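Local coordinates for protein chloroplastic group IIB intron splicing facilitator CRS2, chloroplastic (Zea mays, PDB 1RYM) that facilitates the splicing of group IIB introns in chloroplasts in complexes with CAF1 or CAF2, and lacks peptidyl-tRNA hydrolase activity despite belonging to that family, at residues 65-70 with 189-194. The protein carries 1 engineered substitution. Sequence-based numbering, arbitrary orientation.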
ATOM      1  N   GLY A  65      -3.404  -9.030 -13.332  1.00 25.27           N
ATOM      2  CA  GLY A  65      -3.671  -8.231 -14.533  1.00 18.78           C
ATOM      3  C   GLY A  65      -2.348  -7.706 -15.031  1.00 20.17           C
ATOM      4  O   GLY A  65      -1.278  -8.389 -14.877  1.00 19.80           O
ATOM      5  N   SER A  66      -2.283  -6.475 -15.447  1.00 18.50           N
ATOM      6  CA  SER A  66      -0.964  -5.992 -15.709  1.00 21.43           C
ATOM      7  C   SER A  66      -0.985  -4.505 -15.731  1.00 25.12           C
ATOM      8  O   SER A  66      -2.066  -3.953 -15.810  1.00 23.00           O
ATOM      9  CB  SER A  66      -0.448  -6.508 -17.038  1.00 41.04           C
ATOM     10  OG  SER A  66      -1.291  -6.044 -18.034  1.00 34.00           O
ATOM     11  N   ILE A  67       0.210  -3.877 -15.669  1.00 24.71           N
ATOM     12  CA  ILE A  67       0.336  -2.421 -15.790  1.00 22.29           C
ATOM     13  C   ILE A  67       1.217  -2.262 -16.971  1.00 33.99           C
ATOM     14  O   ILE A  67       2.326  -2.811 -16.991  1.00 25.39           O
ATOM     15  CB  ILE A  67       0.954  -1.843 -14.548  1.00 25.39           C
ATOM     16  CG1 ILE A  67      -0.000  -2.008 -13.427  1.00 27.85           C
ATOM     17  CG2 ILE A  67       1.242  -0.342 -14.684  1.00 36.74           C
ATOM     18  CD1 ILE A  67       0.505  -1.496 -12.108  1.00 25.52           C
ATOM     19  N   GLY A  68       0.652  -1.769 -18.057  1.00 37.59           N
ATOM     20  CA  GLY A  68       1.383  -1.823 -19.308  1.00 32.10           C
ATOM     21  C   GLY A  68       1.622  -3.280 -19.714  1.00 25.35           C
ATOM     22  O   GLY A  68       0.764  -4.131 -19.561  1.00 37.31           O
ATOM     23  N   GLU A  69       2.822  -3.622 -20.106  1.00 32.79           N
ATOM     24  CA  GLU A  69       3.004  -5.010 -20.362  1.00 42.06           C
ATOM     25  C   GLU A  69       3.392  -5.804 -19.142  1.00 57.68           C
ATOM     26  O   GLU A  69       3.721  -6.965 -19.317  1.00 38.94           O
ATOM     27  CB  GLU A  69       4.093  -5.276 -21.406  1.00 56.09           C
ATOM     28  CG  GLU A  69       3.759  -4.788 -22.848  1.00100.00           C
ATOM     29  CD  GLU A  69       2.558  -5.451 -23.509  1.00100.00           C
ATOM     30  OE1 GLU A  69       2.535  -6.641 -23.855  1.00100.00           O
ATOM     31  OE2 GLU A  69       1.546  -4.616 -23.674  1.00100.00           O
ATOM     32  N   VAL A  70       3.581  -5.140 -17.966  1.00 40.77           N
ATOM     33  CA  VAL A  70       4.076  -5.833 -16.781  1.00 25.98           C
ATOM     34  C   VAL A  70       2.949  -6.499 -16.090  1.00 21.51           C
ATOM     35  O   VAL A  70       1.936  -5.873 -15.767  1.00 25.11           O
ATOM     36  CB  VAL A  70       4.718  -4.922 -15.762  1.00 30.18           C
ATOM     37  CG1 VAL A  70       5.436  -5.777 -14.732  1.00 23.48           C
ATOM     38  CG2 VAL A  70       5.777  -4.157 -16.487  1.00 36.64           C
ATOM     39  N   LEU A 189       6.617   3.197 -11.186  1.00 17.65           N
ATOM     40  CA  LEU A 189       7.590   2.321 -10.627  1.00 18.84           C
ATOM     41  C   LEU A 189       7.578   1.014 -11.389  1.00 33.92           C
ATOM     42  O   LEU A 189       8.617   0.415 -11.692  1.00 21.83           O
ATOM     43  CB  LEU A 189       7.268   2.047  -9.142  1.00 20.91           C
ATOM     44  CG  LEU A 189       8.019   0.882  -8.469  1.00 16.73           C
ATOM     45  CD1 LEU A 189       9.515   1.114  -8.433  1.00 19.67           C
ATOM     46  CD2 LEU A 189       7.539   0.730  -7.045  1.00 19.48           C
ATOM     47  N   VAL A 190       6.409   0.453 -11.598  1.00 16.35           N
ATOM     48  CA  VAL A 190       6.350  -0.775 -12.282  1.00 22.03           C
ATOM     49  C   VAL A 190       6.939  -0.686 -13.667  1.00 33.29           C
ATOM     50  O   VAL A 190       7.561  -1.632 -14.075  1.00 27.81           O
ATOM     51  CB  VAL A 190       4.941  -1.329 -12.359  1.00 18.68           C
ATOM     52  CG1 VAL A 190       4.845  -2.515 -13.326  1.00 25.84           C
ATOM     53  CG2 VAL A 190       4.503  -1.740 -10.943  1.00 16.89           C
ATOM     54  N   LEU A 191       6.702   0.427 -14.388  1.00 27.26           N
ATOM     55  CA  LEU A 191       7.130   0.599 -15.768  1.00 26.35           C
ATOM     56  C   LEU A 191       8.491   1.097 -15.907  1.00 40.79           C
ATOM     57  O   LEU A 191       9.180   0.623 -16.797  1.00 35.94           O
ATOM     58  CB  LEU A 191       6.194   1.429 -16.625  1.00 22.97           C
ATOM     59  CG  LEU A 191       4.769   0.810 -16.553  1.00 29.80           C
ATOM     60  CD1 LEU A 191       3.680   1.724 -17.084  1.00 32.32           C
ATOM     61  CD2 LEU A 191       4.735  -0.508 -17.312  1.00 36.75           C
ATOM     62  N   LYS A 192       8.964   1.932 -14.983  1.00 26.27           N
ATOM     63  CA  LYS A 192      10.315   2.489 -15.156  1.00 24.71           C
ATOM     64  C   LYS A 192      11.233   2.392 -13.976  1.00 26.67           C
ATOM     65  O   LYS A 192      12.297   3.001 -13.962  1.00 29.14           O
ATOM     66  CB  LYS A 192      10.282   3.901 -15.617  1.00 21.30           C
ATOM     67  CG  LYS A 192       9.306   4.120 -16.773  1.00 29.38           C
ATOM     68  CD  LYS A 192       8.986   5.580 -16.960  1.00 77.58           C
ATOM     69  CE  LYS A 192       8.964   6.022 -18.404  1.00100.00           C
ATOM     70  NZ  LYS A 192       7.846   5.404 -19.100  1.00 60.06           N
ATOM     71  N   GLY A 193      10.855   1.645 -12.974  1.00 25.62           N
ATOM     72  CA  GLY A 193      11.656   1.460 -11.724  1.00 22.61           C
ATOM     73  C   GLY A 193      11.820   2.677 -10.875  1.00 23.51           C
ATOM     74  O   GLY A 193      11.222   3.732 -11.120  1.00 27.93           O
ATOM     75  N   PHE A 194      12.704   2.533  -9.905  1.00 19.54           N
ATOM     76  CA  PHE A 194      12.964   3.599  -8.970  1.00 20.99           C
ATOM     77  C   PHE A 194      13.497   4.791  -9.664  1.00 23.90           C
ATOM     78  O   PHE A 194      13.197   5.945  -9.332  1.00 25.57           O
ATOM     79  CB  PHE A 194      13.892   3.179  -7.842  1.00 18.92           C
ATOM     80  CG  PHE A 194      13.036   2.666  -6.721  1.00 23.87           C
ATOM     81  CD1 PHE A 194      12.461   3.498  -5.743  1.00 22.26           C
ATOM     82  CD2 PHE A 194      12.697   1.319  -6.697  1.00 23.31           C
ATOM     83  CE1 PHE A 194      11.662   3.009  -4.719  1.00 21.31           C
ATOM     84  CE2 PHE A 194      11.807   0.826  -5.739  1.00 30.28           C
ATOM     85  CZ  PHE A 194      11.351   1.653  -4.699  1.00 25.26           C
TER
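The carbonyl oxygen of I67 takes a hydrogen bond from V70 N, 2.8 Å away, and the methyl CD2 of L191 comes up against the same oxygen at 3.3 Å. That bond closes the type II' turn from I67 to V70, and the helix segment 189-194 lays two side chains against it. V190 goes deeper. Its CG1, set anti to the backbone N (chi1 169°), reaches V70 CB at 3.4 Å, tighter than ordinary carbon contact, and meets both V70 methyls a little farther off. The other branch, V190 CG2, looks to the end of I67, touching its CD1 at 4.2 Å where the two side chains cross at about a right angle.

L191, at the exposed margin, spreads its two methyls over the turn: CD1 packs on I67 CG2 at 4.0 Å, while CD2 lies by V70 CG2 at 3.9 Å and also brushes the CA of G68. I67 and V70 therefore each meet both helix residues, and side chain to side chain the contact is apolar throughout. G68 sits at positive phi (63°), as expected for the second residue of a II' turn. On the strand side of the turn, S66 OG donates to G68 O at 3.2 Å, with the donor tilted 19° from the carbonyl plane.

W18 of strand 18-22 touches both V70 and V190, and R187, earlier in helix 169-201, touches I67. What results is a two-residue beta hairpin joining antiparallel strands 60-67 and 70-76, neighbours in the mixed sheet with 55-57 outside them, its turn packed on the long C-terminal helix 169-201 in the alpha/beta fold of the peptidyl-tRNA hydrolase family.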